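Local coordinates for HTH-type transcriptional regulator LysG (PDB 3ISP), which binds DNA as a LysR-type regulator, probably activating expression of the exporter LysE and repressing its own gene, at residues Ala144-Asn150 and Val264-Gln269; Val48-Leu52 and Ala64-Leu68. One frame throughout, in Å; residues are numbered along the deposited sequence.

Contact 1. Residues Ala144-Asn150 and Val264-Gln269; sequences AVTTERN and VPLYWQ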
loop_
_atom_site.group_PDB
_atom_site.type_symbol
_atom_site.label_atom_id
_atom_site.label_comp_id
_atom_site.label_asym_id
_atom_site.label_seq_id
_atom_site.Cartn_x
_atom_site.Cartn_y
_atom_site.Cartn_z
ATOM N N ALA A 144 22.963 5.449 7.329
ATOM C CA ALA A 144 22.649 4.621 6.154
ATOM C C ALA A 144 23.348 5.067 4.868
ATOM O O ALA A 144 23.371 6.253 4.541
ATOM C CB ALA A 144 21.138 4.572 5.929
ATOM N N VAL A 145 23.910 4.116 4.131
ATOM C CA VAL A 145 24.339 4.387 2.769
ATOM C C VAL A 145 23.081 4.381 1.890
ATOM O O VAL A 145 22.371 3.391 1.834
ATOM C CB VAL A 145 25.362 3.347 2.282
ATOM C CG1 VAL A 145 25.718 3.581 0.830
ATOM C CG2 VAL A 145 26.611 3.388 3.152
ATOM N N THR A 146 22.794 5.497 1.230
ATOM C CA THR A 146 21.558 5.646 0.477
ATOM C C THR A 146 21.804 6.440 -0.794
ATOM O O THR A 146 22.789 7.156 -0.896
ATOM C CB THR A 146 20.494 6.395 1.305
ATOM O OG1 THR A 146 19.342 6.668 0.491
ATOM C CG2 THR A 146 21.055 7.714 1.818
ATOM N N THR A 147 20.911 6.317 -1.769
ATOM C CA THR A 147 21.069 7.058 -3.016
ATOM C C THR A 147 20.444 8.415 -2.833
ATOM O O THR A 147 20.375 9.205 -3.770
ATOM C CB THR A 147 20.398 6.357 -4.227
ATOM O OG1 THR A 147 19.007 6.120 -3.955
ATOM C CG2 THR A 147 21.108 5.030 -4.572
ATOM N N GLU A 148 19.997 8.668 -1.606
ATOM C CA GLU A 148 19.269 9.880 -1.261
ATOM C C GLU A 148 20.177 11.033 -0.906
ATOM O O GLU A 148 20.840 11.010 0.128
ATOM C CB GLU A 148 18.370 9.618 -0.057
ATOM C CG GLU A 148 17.537 10.819 0.342
ATOM C CD GLU A 148 16.390 11.042 -0.616
ATOM O OE1 GLU A 148 15.524 10.135 -0.725
ATOM O OE2 GLU A 148 16.360 12.115 -1.262
ATOM N N ARG A 149 20.167 12.063 -1.741
ATOM C CA ARG A 149 20.912 13.284 -1.451
ATOM C C ARG A 149 20.256 14.158 -0.368
ATOM O O ARG A 149 20.952 14.776 0.440
ATOM C CB ARG A 149 21.121 14.096 -2.732
ATOM C CG ARG A 149 21.585 15.505 -2.490
ATOM C CD ARG A 149 21.754 16.271 -3.784
ATOM N NE ARG A 149 23.075 16.055 -4.361
ATOM C CZ ARG A 149 23.704 16.935 -5.134
ATOM N NH1 ARG A 149 23.128 18.101 -5.412
ATOM N NH2 ARG A 149 24.913 16.654 -5.615
ATOM N N ASN A 150 18.927 14.217 -0.354
ATOM C CA ASN A 150 18.219 15.098 0.583
ATOM C C ASN A 150 18.337 14.624 2.026
ATOM O O ASN A 150 18.159 13.446 2.309
ATOM C CB ASN A 150 16.740 15.263 0.196
ATOM C CG ASN A 150 16.539 16.152 -1.039
ATOM O OD1 ASN A 150 17.460 16.856 -1.497
ATOM N ND2 ASN A 150 15.321 16.126 -1.581
ATOM N N VAL A 264 25.725 6.768 -10.337
ATOM C CA VAL A 264 24.729 6.998 -9.307
ATOM C C VAL A 264 25.442 7.541 -8.089
ATOM O O VAL A 264 26.253 6.851 -7.488
ATOM C CB VAL A 264 23.992 5.692 -8.944
ATOM C CG1 VAL A 264 22.652 5.989 -8.287
ATOM C CG2 VAL A 264 23.783 4.856 -10.190
ATOM N N PRO A 265 25.175 8.803 -7.745
ATOM C CA PRO A 265 25.737 9.366 -6.518
ATOM C C PRO A 265 25.256 8.582 -5.309
ATOM O O PRO A 265 24.059 8.316 -5.189
ATOM C CB PRO A 265 25.134 10.771 -6.476
ATOM C CG PRO A 265 24.788 11.089 -7.865
ATOM C CD PRO A 265 24.391 9.794 -8.501
ATOM N N LEU A 266 26.181 8.201 -4.439
ATOM C CA LEU A 266 25.833 7.693 -3.123
ATOM C C LEU A 266 26.045 8.773 -2.050
ATOM O O LEU A 266 26.788 9.742 -2.266
ATOM C CB LEU A 266 26.669 6.474 -2.795
ATOM C CG LEU A 266 26.396 5.244 -3.662
ATOM C CD1 LEU A 266 27.358 4.138 -3.291
ATOM C CD2 LEU A 266 24.965 4.785 -3.510
ATOM N N TYR A 267 25.381 8.597 -0.909
ATOM C CA TYR A 267 25.518 9.476 0.244
ATOM C C TYR A 267 25.553 8.674 1.540
ATOM O O TYR A 267 24.897 7.652 1.653
ATOM C CB TYR A 267 24.352 10.457 0.274
ATOM C CG TYR A 267 24.249 11.257 -0.991
ATOM C CD1 TYR A 267 24.882 12.489 -1.107
ATOM C CD2 TYR A 267 23.547 10.774 -2.080
ATOM C CE1 TYR A 267 24.812 13.220 -2.262
ATOM C CE2 TYR A 267 23.463 11.503 -3.247
ATOM C CZ TYR A 267 24.104 12.728 -3.334
ATOM O OH TYR A 267 24.040 13.456 -4.502
ATOM N N TRP A 268 26.320 9.126 2.520
ATOM C CA TRP A 268 26.205 8.562 3.853
ATOM C C TRP A 268 25.412 9.532 4.729
ATOM O O TRP A 268 25.902 10.602 5.080
ATOM C CB TRP A 268 27.585 8.257 4.443
ATOM C CG TRP A 268 27.616 8.052 5.943
ATOM C CD1 TRP A 268 27.986 8.970 6.882
ATOM C CD2 TRP A 268 27.272 6.861 6.673
ATOM N NE1 TRP A 268 27.888 8.433 8.143
ATOM C CE2 TRP A 268 27.459 7.137 8.038
ATOM C CE3 TRP A 268 26.833 5.590 6.303
ATOM C CZ2 TRP A 268 27.217 6.191 9.028
ATOM C CZ3 TRP A 268 26.598 4.655 7.289
ATOM C CH2 TRP A 268 26.783 4.958 8.630
ATOM N N GLN A 269 24.170 9.164 5.042
ATOM C CA GLN A 269 23.331 9.927 5.963
ATOM C C GLN A 269 23.369 9.334 7.375
ATOM O O GLN A 269 23.166 8.131 7.547
ATOM C CB GLN A 269 21.887 9.990 5.459
ATOM C CG GLN A 269 21.758 10.770 4.181
ATOM C CD GLN A 269 20.387 11.381 3.965
ATOM O OE1 GLN A 269 19.764 11.896 4.892
ATOM N NE2 GLN A 269 19.931 11.366 2.723
HETATM O O HOH W 1 26.974 14.505 -4.904
#
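Val145 and Trp268 face each other as a non-hydrogen-bonded antiparallel pair, flanked by the hydrogen-bonded pairs Ala144–Gln269 and Thr146–Tyr267; Thr146 N reaches Tyr267 O at 3.0 Å. This end is tightly packed. Val145 CG2 lies 3.9 Å from Trp268 CE3, meeting the indole at its edge, while Trp268 NE1 bonds Thr282 OG1 and the ring also meets His158. On the other face of the sheet Thr146 CG2 rests on Gln269 CG, and Leu136 of helix 129-137 covers Gln269.

Beyond Thr146 the strand gives way to a loop, which the buried Gln269 holds by its amide. Its NE2 donates to Glu148 O and to Asn150 O, each at 2.8 Å and each from above the carbonyl plane, while OE1 takes Val152 N, so both ends of the amide are used. Thr146 OG1 accepts from Glu148 N in an ST turn.

Packing is looser where Thr147 CG2 meets Leu266 CD2 at 4.0 Å. Toward solvent the exposed Arg149 lies on the buried Tyr267 ring, its CA 3.6 Å from the centroid in a CH-pi contact. A bend at chi3 (-86°) brings NE to Tyr267 OH at 2.8 Å, and a water joins Arg149 NH2 to that hydroxyl. Strand 255-271, antiparallel to both 143-146 and 155-169, is one of the paired crossover strands linking the two subdomains in the periplasmic-binding-protein-like fold of LysR regulatory domains.

Contact 2. Residues Val48-Leu52 and Ala64-Leu68; sequences VGQVL and AGIPL
Leu52 meets Leu68 by one methyl and Ala64 and Gly65 by the other. Its CD1 approaches Leu68 CD1 at 3.5 Å, the two side chains crossing at about a right angle, while CD2 lies over the backbone, 3.6 Å from Gly65 CA and equally near Ala64 O. With CG anti to the carbonyl carbon (chi1 -65°), the fork of Leu52 reaches across to both. Val48 CG2 adds a lighter touch, 4.2 Å from Leu68 CD1, the two side chains running past each other in opposite directions. Ala64 CB packs against Gln50, 3.8 Å from Gln50 OE1.

The chain between the segments forms the two-stranded antiparallel hairpin 53-54/60-61, the wing of the winged helix-turn-helix domain of LysR proteins; the contact thus closes the wing at its base, between the end of helix 34-48 and the long helix 66-82. Gly49 makes the turn out of helix 34-48 with positive phi.

Thr62 OG1 bonds Val51 O, and Glu45 OE2 accepts from Leu52 N, fixing the backbone that carries the Leu52 side chain. Leu44 touches both leucines, with Leu11 and Leu14 of helix 9-20 behind Leu68. Met86 of the second subunit packs on Val48, Gln50 and Leu68.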
loop_
_atom_site.group_PDB
_atom_site.type_symbol
_atom_site.label_atom_id
_atom_site.label_comp_id
_atom_site.label_asym_id
_atom_site.label_seq_id
_atom_site.Cartn_x
_atom_site.Cartn_y
_atom_site.Cartn_z
ATOM N N VAL A 48 2.786 16.635 24.059
ATOM C CA VAL A 48 3.029 16.860 22.641
ATOM C C VAL A 48 1.750 17.122 21.859
ATOM O O VAL A 48 1.773 17.688 20.766
ATOM C CB VAL A 48 3.807 15.688 22.054
ATOM C CG1 VAL A 48 3.130 15.149 20.816
ATOM C CG2 VAL A 48 5.244 16.105 21.795
ATOM N N GLY A 49 0.630 16.709 22.432
ATOM C CA GLY A 49 -0.665 17.099 21.916
ATOM C C GLY A 49 -1.171 16.198 20.821
ATOM O O GLY A 49 -2.136 16.532 20.139
ATOM N N GLN A 50 -0.528 15.045 20.678
ATOM C CA GLN A 50 -0.804 14.111 19.591
ATOM C C GLN A 50 -0.933 12.693 20.122
ATOM O O GLN A 50 -0.316 12.318 21.114
ATOM C CB GLN A 50 0.338 14.139 18.577
ATOM C CG GLN A 50 0.685 15.504 18.057
ATOM C CD GLN A 50 -0.006 15.833 16.752
ATOM O OE1 GLN A 50 -0.511 14.947 16.047
ATOM N NE2 GLN A 50 -0.018 17.114 16.412
ATOM N N VAL A 51 -1.737 11.890 19.460
ATOM C CA VAL A 51 -1.732 10.489 19.784
ATOM C C VAL A 51 -0.466 9.931 19.139
ATOM O O VAL A 51 -0.142 10.301 18.004
ATOM C CB VAL A 51 -3.010 9.825 19.281
ATOM C CG1 VAL A 51 -2.846 8.321 19.184
ATOM C CG2 VAL A 51 -4.155 10.196 20.201
ATOM N N LEU A 52 0.253 9.066 19.864
ATOM C CA LEU A 52 1.588 8.628 19.452
ATOM C C LEU A 52 1.712 7.133 19.156
ATOM O O LEU A 52 2.622 6.702 18.437
ATOM C CB LEU A 52 2.618 9.023 20.503
ATOM C CG LEU A 52 2.809 10.525 20.686
ATOM C CD1 LEU A 52 3.745 10.817 21.841
ATOM C CD2 LEU A 52 3.326 11.145 19.413
ATOM N N ALA A 64 2.950 10.716 13.899
ATOM C CA ALA A 64 3.491 11.795 14.711
ATOM C C ALA A 64 4.407 11.264 15.786
ATOM O O ALA A 64 5.130 12.017 16.422
ATOM C CB ALA A 64 2.385 12.620 15.322
ATOM N N GLY A 65 4.369 9.961 15.990
ATOM C CA GLY A 65 5.217 9.339 16.989
ATOM C C GLY A 65 6.573 8.935 16.434
ATOM O O GLY A 65 7.474 8.589 17.191
ATOM N N ILE A 66 6.717 8.965 15.112
ATOM C CA ILE A 66 7.999 8.649 14.493
ATOM C C ILE A 66 9.133 9.522 15.043
ATOM O O ILE A 66 10.117 9.003 15.548
ATOM C CB ILE A 66 7.946 8.731 12.942
ATOM C CG1 ILE A 66 7.634 7.357 12.335
ATOM C CG2 ILE A 66 9.268 9.224 12.381
ATOM C CD1 ILE A 66 6.168 6.988 12.311
ATOM N N PRO A 67 8.992 10.850 14.959
ATOM C CA PRO A 67 10.059 11.735 15.439
ATOM C C PRO A 67 10.465 11.514 16.906
ATOM O O PRO A 67 11.644 11.620 17.224
ATOM C CB PRO A 67 9.461 13.126 15.250
ATOM C CG PRO A 67 8.478 12.954 14.139
ATOM C CD PRO A 67 7.889 11.603 14.339
ATOM N N LEU A 68 9.523 11.216 17.791
ATOM C CA LEU A 68 9.893 10.921 19.171
ATOM C C LEU A 68 10.532 9.537 19.297
ATOM O O LEU A 68 11.270 9.271 20.236
ATOM C CB LEU A 68 8.685 11.027 20.107
ATOM C CG LEU A 68 7.729 12.219 20.002
ATOM C CD1 LEU A 68 6.892 12.303 21.278
ATOM C CD2 LEU A 68 8.452 13.533 19.752
#

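The two contacts illustrate how a modular regulator divides its architecture. Contact 2, within the DNA-binding region, is complete in sequence before contact 1 begins, within the substrate-binding domain; their centres lie 27 Å apart and their nearest atoms about 13 Å, so neither touches the other. The centre of contact 1 lies about 9 Å, and that of contact 2 about 25 Å, from the centre of the chain. They differ in chemistry too: strand pairing and side-chain hydrogen bonds join 144-150 to 264-269, whereas 48-52 meets 64-68 mainly through apolar packing, without hydrogen bonds between them. Another chain of the assembly packs on contact 2, whereas none touches the segments of contact 1.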